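Local coordinates for phage-related protein (Bordetella bronchiseptica RB50, PDB 3BJQ) that probably serves as a major capsid protein of a phage, forming part of its coat, as in the phage major capsid protein E family, at residues W241-W246 and I308-L313. Residues are numbered along the deposited sequence; the frame is centred on the assembly and turned at random.
Sequences WGPDVW and IEDAGL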
# COMPACT_ATOMS: atom_id res chain seq x y z
N TRP E 241 -15.08 -28.80 38.47
CA TRP E 241 -16.37 -29.25 37.93
C TRP E 241 -16.91 -30.48 38.67
O TRP E 241 -17.85 -31.16 38.20
CB TRP E 241 -16.24 -29.49 36.42
CG TRP E 241 -15.93 -28.24 35.75
CD1 TRP E 241 -14.69 -27.78 35.45
CD2 TRP E 241 -16.85 -27.23 35.32
NE1 TRP E 241 -14.77 -26.54 34.89
CE2 TRP E 241 -16.09 -26.18 34.78
CE3 TRP E 241 -18.25 -27.11 35.34
CZ2 TRP E 241 -16.67 -25.03 34.22
CZ3 TRP E 241 -18.83 -25.97 34.79
CH2 TRP E 241 -18.05 -24.94 34.25
N GLY E 242 -16.33 -30.75 39.84
CA GLY E 242 -16.79 -31.77 40.75
C GLY E 242 -16.93 -33.12 40.09
O GLY E 242 -16.20 -33.43 39.14
N PRO E 243 -17.85 -33.95 40.61
CA PRO E 243 -18.13 -35.26 40.02
C PRO E 243 -19.35 -35.22 39.09
O PRO E 243 -19.93 -36.26 38.79
CB PRO E 243 -18.41 -36.11 41.26
CG PRO E 243 -19.10 -35.16 42.19
CD PRO E 243 -18.67 -33.76 41.83
N ASP E 244 -19.68 -34.04 38.58
CA ASP E 244 -20.95 -33.84 37.91
C ASP E 244 -20.94 -33.95 36.39
O ASP E 244 -19.90 -34.02 35.75
CB ASP E 244 -21.52 -32.47 38.30
CG ASP E 244 -21.74 -32.33 39.79
OD1 ASP E 244 -21.83 -33.35 40.52
OD2 ASP E 244 -21.88 -31.17 40.23
N VAL E 245 -22.16 -34.01 35.85
CA VAL E 245 -22.39 -33.94 34.41
C VAL E 245 -23.44 -32.87 34.20
O VAL E 245 -24.31 -32.71 35.04
CB VAL E 245 -22.85 -35.29 33.87
CG1 VAL E 245 -23.28 -35.18 32.40
CG2 VAL E 245 -21.71 -36.30 34.07
N TRP E 246 -23.32 -32.10 33.13
CA TRP E 246 -24.26 -31.02 32.84
C TRP E 246 -24.54 -31.01 31.34
O TRP E 246 -23.68 -31.34 30.56
CB TRP E 246 -23.65 -29.70 33.30
CG TRP E 246 -24.43 -28.47 32.93
CD1 TRP E 246 -25.34 -27.79 33.71
CD2 TRP E 246 -24.35 -27.73 31.69
NE1 TRP E 246 -25.82 -26.71 33.03
CE2 TRP E 246 -25.24 -26.65 31.79
CE3 TRP E 246 -23.62 -27.90 30.50
CZ2 TRP E 246 -25.42 -25.72 30.76
CZ3 TRP E 246 -23.80 -26.99 29.47
CH2 TRP E 246 -24.69 -25.90 29.61
N ILE E 308 -26.86 -33.11 36.35
CA ILE E 308 -26.80 -34.50 36.82
C ILE E 308 -25.71 -34.54 37.89
O ILE E 308 -24.54 -34.71 37.57
CB ILE E 308 -26.43 -35.48 35.68
CG1 ILE E 308 -27.46 -35.44 34.57
CG2 ILE E 308 -26.30 -36.92 36.21
CD1 ILE E 308 -27.05 -36.25 33.34
N GLU E 309 -26.10 -34.41 39.16
CA GLU E 309 -25.12 -34.40 40.24
C GLU E 309 -24.57 -35.79 40.58
O GLU E 309 -25.30 -36.78 40.55
CB GLU E 309 -25.73 -33.86 41.54
CG GLU E 309 -26.26 -32.48 41.55
CD GLU E 309 -26.68 -32.08 42.97
OE1 GLU E 309 -25.78 -31.73 43.76
OE2 GLU E 309 -27.90 -32.14 43.27
N ASP E 310 -23.29 -35.82 40.93
CA ASP E 310 -22.61 -37.00 41.48
C ASP E 310 -22.40 -38.21 40.57
O ASP E 310 -22.09 -39.31 41.04
CB ASP E 310 -23.27 -37.40 42.81
CG ASP E 310 -23.18 -36.27 43.84
OD1 ASP E 310 -22.31 -35.39 43.65
OD2 ASP E 310 -23.99 -36.27 44.80
N ALA E 311 -22.52 -38.00 39.26
CA ALA E 311 -22.29 -39.08 38.30
C ALA E 311 -20.95 -39.77 38.54
O ALA E 311 -20.86 -40.99 38.52
CB ALA E 311 -22.37 -38.54 36.88
N GLY E 312 -19.92 -39.00 38.83
CA GLY E 312 -18.57 -39.54 38.95
C GLY E 312 -18.11 -39.98 40.31
O GLY E 312 -16.95 -40.33 40.47
N LEU E 313 -19.00 -39.96 41.31
CA LEU E 313 -18.65 -40.41 42.66
C LEU E 313 -18.73 -41.95 42.75
O LEU E 313 -19.53 -42.58 42.05
CB LEU E 313 -19.58 -39.79 43.71
CG LEU E 313 -19.42 -38.34 44.15
CD1 LEU E 313 -20.49 -37.99 45.17
CD2 LEU E 313 -18.01 -38.03 44.72
O HOH W 1 -22.72 -32.67 42.97
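Val245 and Ile308 form an antiparallel hydrogen-bonded pair: Val245 N donates to Ile308 O (3.0 Å), and Ile308 N returns a bond to Val245 O. Their side chains lie side by side on one face of the sheet, where Val245 CG1 meets Ile308 CD1. Val245 CG2, beside its own backbone N (CG1 anti to it, chi1 173°), reaches Ala311 CB at 3.7 Å. The strand pairing ends here, and past Glu309 the Asp244 carboxylate takes the next N-H, OD1 accepting Asp310 N at 2.9 Å in an almost straight bond (176°) on the anti side, 31° out of the carboxylate plane. The contact lies at the end of two neighbouring strands of a mixed six-stranded sheet, with strand 245-248 between strands 305-309 and 179-183; on that other flank Asp244 O accepts Ser183 OG. A type II' turn, Trp241 to Asp244, meets a type I turn, Asp310 to Leu313, where Gly312 N donates to Pro243 O at 2.7 Å. One water is hydrogen-bonded to Asp244 OD1 (2.7 Å) and Asp310 OD1 (2.8 Å), which may ease the repulsion between these two carboxylate oxygens, 3.8 Å apart. Pro243 CG packs against Leu313 CG, and Leu313 O accepts Thr152 OG1.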